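Local structure of Serine/threonine protein kinase (Mycobacterium tuberculosis, 4ESQ) at residues Asp49-Leu54 / Gln58-Ala63; Ile74-Gly79 / Glu83-Gln88; Val91-Pro94 / Lys98-Ala101. The protein is the extracellular sensor domain of PknH, a membrane receptor kinase that probably phosphorylates serine and threonine residues of proteins using ATP. All coordinates share one frame; numbering follows the deposited sequence.

The three contacts follow one another along the chain of this extracellular domain, each closing before the next opens. Interaction 1 packs the short helices 51-54 and 59-62 together; interaction 2 is the end of the hairpin formed by strands 69-76 and 84-92; interaction 3 lies where strand 84-92 gives way to helix 96-111. Strand 84-92 thus serves both interactions 2 and 3, whose centres are about 27 Å apart on opposite sides of the chain's centre. Interactions 1 and 3, with centres about 15 Å apart, touch where Tyr-62 packs on Val-91. Interaction 2 builds the antiparallel sheet, interaction 3 lays helix 96-111 against its end, and interaction 1 joins the turns preceding strand 69-76.

Interaction 1: Asp49-Leu54 / Gln58-Ala63; sequences DCQGAL and QDPVYA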
# COMPACT_ATOMS: atom_id res chain seq x y z
N ASP A 49 11.01 11.93 1.01
CA ASP A 49 9.67 11.83 1.58
C ASP A 49 8.66 11.22 0.61
O ASP A 49 7.48 11.10 0.92
CB ASP A 49 9.19 13.17 2.12
CG ASP A 49 9.80 13.49 3.48
OD1 ASP A 49 10.03 12.54 4.26
OD2 ASP A 49 10.05 14.68 3.77
N CYS A 50 9.13 10.83 -0.57
CA CYS A 50 8.28 10.09 -1.50
C CYS A 50 8.39 8.58 -1.30
O CYS A 50 7.77 7.81 -2.04
CB CYS A 50 8.59 10.46 -2.95
SG CYS A 50 8.21 12.19 -3.30
N GLN A 51 9.15 8.13 -0.30
CA GLN A 51 9.29 6.69 -0.03
C GLN A 51 7.92 6.03 0.22
O GLN A 51 7.63 4.95 -0.31
CB GLN A 51 10.25 6.42 1.14
CG GLN A 51 10.51 4.93 1.38
CD GLN A 51 11.65 4.66 2.35
OE1 GLN A 51 12.39 5.56 2.73
NE2 GLN A 51 11.81 3.39 2.76
N GLY A 52 7.09 6.67 1.05
CA GLY A 52 5.78 6.13 1.35
C GLY A 52 4.84 6.20 0.16
O GLY A 52 3.89 5.42 0.06
N ALA A 53 5.10 7.13 -0.75
CA ALA A 53 4.26 7.26 -1.93
C ALA A 53 4.57 6.15 -2.93
O ALA A 53 3.78 5.90 -3.85
CB ALA A 53 4.45 8.62 -2.57
N LEU A 54 5.71 5.49 -2.77
CA LEU A 54 6.09 4.37 -3.64
C LEU A 54 5.74 3.00 -3.06
O LEU A 54 5.34 2.09 -3.81
CB LEU A 54 7.60 4.38 -3.89
CG LEU A 54 8.08 5.55 -4.76
CD1 LEU A 54 9.58 5.74 -4.65
CD2 LEU A 54 7.65 5.34 -6.21
N GLN A 58 6.66 0.84 5.04
CA GLN A 58 8.07 1.18 5.13
C GLN A 58 8.46 1.66 6.52
O GLN A 58 7.81 2.55 7.08
CB GLN A 58 8.43 2.25 4.10
CG GLN A 58 8.22 1.80 2.66
CD GLN A 58 9.19 0.70 2.27
OE1 GLN A 58 10.38 0.95 2.07
NE2 GLN A 58 8.70 -0.53 2.19
N ASP A 59 9.52 1.09 7.08
CA ASP A 59 9.95 1.48 8.42
C ASP A 59 10.17 3.00 8.60
O ASP A 59 9.66 3.56 9.57
CB ASP A 59 11.19 0.69 8.85
CG ASP A 59 11.57 0.98 10.29
OD1 ASP A 59 10.87 0.50 11.20
OD2 ASP A 59 12.57 1.69 10.50
N PRO A 60 10.94 3.65 7.71
CA PRO A 60 11.22 5.08 7.88
C PRO A 60 9.95 5.94 7.82
O PRO A 60 9.90 7.05 8.35
CB PRO A 60 12.12 5.41 6.68
CG PRO A 60 12.77 4.12 6.34
CD PRO A 60 11.72 3.07 6.59
N VAL A 61 8.93 5.40 7.19
CA VAL A 61 7.66 6.11 7.04
C VAL A 61 6.81 5.96 8.31
O VAL A 61 6.21 6.93 8.77
CB VAL A 61 6.90 5.59 5.82
CG1 VAL A 61 5.53 6.27 5.70
CG2 VAL A 61 7.75 5.80 4.54
N TYR A 62 6.76 4.75 8.86
CA TYR A 62 5.90 4.48 10.02
C TYR A 62 6.58 4.70 11.37
O TYR A 62 5.91 4.75 12.42
CB TYR A 62 5.38 3.05 9.96
CG TYR A 62 4.18 2.85 9.05
CD1 TYR A 62 2.89 2.95 9.55
CD2 TYR A 62 4.34 2.52 7.71
CE1 TYR A 62 1.79 2.75 8.74
CE2 TYR A 62 3.24 2.33 6.89
CZ TYR A 62 1.97 2.43 7.43
OH TYR A 62 0.87 2.25 6.63
N ALA A 63 7.91 4.80 11.37
CA ALA A 63 8.64 5.01 12.60
C ALA A 63 8.13 6.25 13.31
O ALA A 63 7.95 7.31 12.69
CB ALA A 63 10.12 5.13 12.32
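Gln-51 lays its side-chain amide across Gln-58 and the ring of Pro-60, joining two short helical turns, 51-54 and 59-62, that a brief loop connects in the PknH-like extracellular domain. Its chain runs out extended, CG anti to the backbone N (chi1 -175°), which carries the amide over the gap to the start of the second helix. There Gln-51 NE2 donates to Gln-58 OE1 at 2.9 Å, approaching a lone pair in the plane of the acceptor's carbonyl, with the N-H pointing at the oxygen to within 18° of straight. The side chains cross at about a right angle, and their amide planes are turned 54° apart. Glutamine suits both places, offering an N-H on one side and a carbonyl on the other. Gln-58, the N-cap residue of helix 59-62, is buried, its side chain about 5 Å from a bound terbium ion; its NE2 is taken up by Thr-56 O and Asp-39 OD2, so both ends of this amide are satisfied and its rotation is fixed. Pro-60, in the first turn where its missing N-H costs nothing, sets CG 3.8 Å from Gln-51 NE2. Just before the first turn, Cys-50 points away from helix 59-62 and is joined by a disulfide to Cys-113. Beside the amide pair the backbones come closest at Gly-52 and Val-61; a glycine suits this spot because a beta carbon would press tightly on Val-61 CG1. The branched Val-61 reaches the glycine backbone with one methyl, CG2, which rests 3.7 Å from Gly-52 N.

Interaction 2: Ile74-Gly79 / Glu83-Gln88; sequences ISSEPG and EHWVNQ
Glu-83 brings its CB to 4.2 Å from Glu-77 OE2, while the rest of its side chain leads away. His-84 then donates to both oxygens of the same carboxylate. Its ND1 bonds Glu-77 OE2 at 2.7 Å, almost straight at 178° and in the ring plane, meeting the syn lone pair of that oxygen, while its backbone N donates to Glu-77 OE1 at 2.9 Å in a more bent bond. A bend at chi2 of Glu-77 (91°) turns both oxygens toward the histidine; Ser-26 OG is a further partner of OE2. The pairing probably favours a proton on ND1.

Trp-85 spreads its indole beside Ile-74, and Ile-74 CG2 lies 3.6 Å from Trp-85 CE2; a broad ring and a beta-branched side chain suit this face, where Ser-76 CB also touches the indole. Val-86 turns to the other face, toward Met-24 and Ile-183, and its backbone trades two 2.8 Å bonds with Ser-75: Ser-75 N to Val-86 O, and Val-86 N to Ser-75 O. Asn-87 returns to the tryptophan's face, its amide carbon CG 3.5 Å from Ile-74 CG1. Last comes Gln-88, whose NE2 donates to a water that also bonds Ser-75 OG; the small polar serine suits this buried position. Strands 74-76 and 84-88, antiparallel at 167°, form a beta hairpin, its loop end fastened by a histidine-carboxylate pair.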
# COMPACT_ATOMS: atom_id res chain seq x y z
N ILE A 74 2.15 -10.25 0.19
CA ILE A 74 2.52 -9.90 -1.18
C ILE A 74 2.11 -11.06 -2.06
O ILE A 74 2.43 -12.21 -1.76
CB ILE A 74 4.02 -9.63 -1.30
CG1 ILE A 74 4.34 -8.29 -0.64
CG2 ILE A 74 4.43 -9.62 -2.75
CD1 ILE A 74 5.80 -8.02 -0.45
N SER A 75 1.38 -10.77 -3.14
CA SER A 75 0.89 -11.80 -4.06
C SER A 75 1.23 -11.51 -5.51
O SER A 75 1.21 -10.36 -5.93
CB SER A 75 -0.62 -11.93 -3.96
OG SER A 75 -1.01 -12.24 -2.63
N SER A 76 1.51 -12.56 -6.27
CA SER A 76 1.77 -12.43 -7.70
C SER A 76 1.65 -13.80 -8.36
O SER A 76 1.68 -14.82 -7.68
CB SER A 76 3.17 -11.86 -7.95
OG SER A 76 4.17 -12.75 -7.49
N GLU A 77 1.51 -13.82 -9.69
CA GLU A 77 1.59 -15.09 -10.39
C GLU A 77 2.97 -15.68 -10.14
O GLU A 77 3.93 -14.94 -9.91
CB GLU A 77 1.34 -14.90 -11.89
CG GLU A 77 -0.11 -14.59 -12.27
CD GLU A 77 -0.42 -13.10 -12.32
OE1 GLU A 77 0.45 -12.29 -11.93
OE2 GLU A 77 -1.53 -12.73 -12.75
N PRO A 78 3.09 -17.01 -10.15
CA PRO A 78 4.42 -17.62 -10.00
C PRO A 78 5.36 -17.21 -11.12
O PRO A 78 4.91 -16.94 -12.23
CB PRO A 78 4.12 -19.13 -10.09
CG PRO A 78 2.67 -19.25 -9.75
CD PRO A 78 2.03 -18.02 -10.31
N GLY A 79 6.65 -17.18 -10.84
CA GLY A 79 7.64 -16.89 -11.87
C GLY A 79 8.17 -15.47 -11.80
O GLY A 79 7.69 -14.66 -11.01
N GLU A 83 2.30 -11.02 -14.31
CA GLU A 83 1.52 -9.92 -14.89
C GLU A 83 0.97 -8.97 -13.83
O GLU A 83 0.68 -7.81 -14.12
CB GLU A 83 0.36 -10.47 -15.73
CG GLU A 83 0.79 -11.21 -17.00
CD GLU A 83 1.31 -10.28 -18.08
OE1 GLU A 83 0.81 -9.13 -18.19
OE2 GLU A 83 2.22 -10.69 -18.83
N HIS A 84 0.83 -9.46 -12.59
CA HIS A 84 0.20 -8.69 -11.52
C HIS A 84 0.96 -8.87 -10.21
O HIS A 84 1.52 -9.94 -9.95
CB HIS A 84 -1.24 -9.14 -11.32
CG HIS A 84 -2.06 -9.11 -12.57
ND1 HIS A 84 -2.34 -10.25 -13.30
CD2 HIS A 84 -2.66 -8.09 -13.24
CE1 HIS A 84 -3.08 -9.93 -14.35
NE2 HIS A 84 -3.28 -8.63 -14.34
N TRP A 85 0.95 -7.85 -9.36
CA TRP A 85 1.66 -7.91 -8.09
C TRP A 85 0.93 -7.03 -7.09
O TRP A 85 0.62 -5.88 -7.40
CB TRP A 85 3.09 -7.39 -8.30
CG TRP A 85 4.03 -7.53 -7.14
CD1 TRP A 85 4.88 -8.57 -6.88
CD2 TRP A 85 4.24 -6.57 -6.09
NE1 TRP A 85 5.61 -8.32 -5.74
CE2 TRP A 85 5.23 -7.10 -5.23
CE3 TRP A 85 3.69 -5.32 -5.79
CZ2 TRP A 85 5.67 -6.43 -4.09
CZ3 TRP A 85 4.14 -4.65 -4.66
CH2 TRP A 85 5.12 -5.21 -3.83
N VAL A 86 0.63 -7.57 -5.91
CA VAL A 86 -0.10 -6.81 -4.91
C VAL A 86 0.59 -6.92 -3.57
O VAL A 86 0.94 -8.01 -3.14
CB VAL A 86 -1.55 -7.31 -4.76
CG1 VAL A 86 -2.19 -6.79 -3.45
CG2 VAL A 86 -2.37 -6.92 -5.99
N ASN A 87 0.78 -5.78 -2.91
CA ASN A 87 1.22 -5.75 -1.52
C ASN A 87 0.09 -5.09 -0.74
O ASN A 87 -0.22 -3.91 -0.97
CB ASN A 87 2.51 -4.93 -1.38
CG ASN A 87 3.15 -5.03 0.02
OD1 ASN A 87 2.54 -5.54 0.96
ND2 ASN A 87 4.37 -4.53 0.14
N GLN A 88 -0.55 -5.85 0.13
CA GLN A 88 -1.64 -5.34 0.95
C GLN A 88 -1.27 -5.46 2.41
O GLN A 88 -0.75 -6.49 2.83
CB GLN A 88 -2.95 -6.10 0.68
CG GLN A 88 -2.79 -7.61 0.65
CD GLN A 88 -4.13 -8.34 0.76
OE1 GLN A 88 -5.13 -7.78 1.20
NE2 GLN A 88 -4.12 -9.61 0.39
O HOH W 1 -1.57 -9.90 -1.25

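Interaction 3: Val91-Pro94 / Lys98-Ala101; sequences VAFP and KARA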
# COMPACT_ATOMS: atom_id res chain seq x y z
N VAL A 91 -2.49 -1.82 9.38
CA VAL A 91 -1.63 -1.38 10.47
C VAL A 91 -2.52 -0.92 11.61
O VAL A 91 -3.39 -0.06 11.42
CB VAL A 91 -0.71 -0.23 10.02
CG1 VAL A 91 0.19 0.20 11.17
CG2 VAL A 91 0.13 -0.65 8.79
N ALA A 92 -2.32 -1.49 12.79
CA ALA A 92 -3.11 -1.14 13.97
C ALA A 92 -2.47 0.00 14.72
O ALA A 92 -1.25 0.07 14.84
CB ALA A 92 -3.28 -2.34 14.89
N PHE A 93 -3.31 0.90 15.23
CA PHE A 93 -2.88 1.99 16.09
C PHE A 93 -3.71 1.91 17.37
O PHE A 93 -4.72 1.24 17.40
CB PHE A 93 -3.14 3.33 15.40
CG PHE A 93 -2.19 3.61 14.27
CD1 PHE A 93 -2.40 3.05 13.01
CD2 PHE A 93 -1.10 4.44 14.46
CE1 PHE A 93 -1.52 3.32 11.97
CE2 PHE A 93 -0.22 4.71 13.43
CZ PHE A 93 -0.43 4.14 12.17
N PRO A 94 -3.27 2.59 18.43
CA PRO A 94 -4.00 2.50 19.70
C PRO A 94 -5.40 3.11 19.60
O PRO A 94 -6.32 2.63 20.25
CB PRO A 94 -3.14 3.31 20.66
CG PRO A 94 -1.78 3.30 20.06
CD PRO A 94 -1.97 3.27 18.58
N LYS A 98 -4.91 8.41 16.15
CA LYS A 98 -3.55 8.21 15.69
C LYS A 98 -3.52 7.62 14.28
O LYS A 98 -2.67 7.99 13.47
CB LYS A 98 -2.75 7.34 16.68
CG LYS A 98 -2.41 8.10 17.96
CD LYS A 98 -1.77 7.21 19.02
CE LYS A 98 -1.40 8.02 20.26
NZ LYS A 98 -0.84 7.15 21.33
N ALA A 99 -4.45 6.70 14.00
CA ALA A 99 -4.58 6.14 12.66
C ALA A 99 -4.89 7.25 11.65
O ALA A 99 -4.28 7.33 10.58
CB ALA A 99 -5.66 5.06 12.63
N ARG A 100 -5.86 8.09 11.97
CA ARG A 100 -6.23 9.18 11.06
C ARG A 100 -5.09 10.18 10.85
O ARG A 100 -4.87 10.67 9.75
CB ARG A 100 -7.48 9.90 11.57
CG ARG A 100 -8.65 8.96 11.76
CD ARG A 100 -9.82 9.32 10.89
NE ARG A 100 -10.67 8.16 10.67
CZ ARG A 100 -11.58 8.07 9.70
NH1 ARG A 100 -12.29 6.96 9.57
NH2 ARG A 100 -11.76 9.09 8.86
N ALA A 101 -4.37 10.48 11.93
CA ALA A 101 -3.26 11.43 11.84
C ALA A 101 -2.20 10.93 10.87
O ALA A 101 -1.61 11.72 10.13
CB ALA A 101 -2.66 11.66 13.22
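Phe-93 turns one face of its ring to the backbone of Ala-99 in the strand-to-helix junction that links strand 84-92 to helix 96-111, part of the sensor domain's alpha+beta framework, an antiparallel sheet with packed helices. Ala-99 CA sits 4.0 Å from the ring centroid and 21° off its normal, a CH-pi contact. The Ala-99 methyl lies near the ring's rim, CB being 3.8 Å from Phe-93 CD1, and the carbonyl O of Lys-98 also lies over that face. The small alanine suits the place because the helix backbone itself can come down onto the aromatic ring. With chi1 at -73°, Phe-93 CG stands anti to the carbonyl carbon, which directs the ring from the strand end toward the helix. At the exposed margin, Lys-98 suits its place by pairing an apolar stem with a charged end. Its extended chain crosses Pro-94 at about a right angle, with Lys-98 CD 4.0 Å from Pro-94 CD.

Farther out, Thr-65 and Tyr-67 touch the phenylalanine, and both Phe-93 and Ala-99 pack on Val-166 of strand 165-173. The neighbouring hairpin backs the arrangement: Asn-164, in the turn before that strand, donates through ND2 to Phe-93 O.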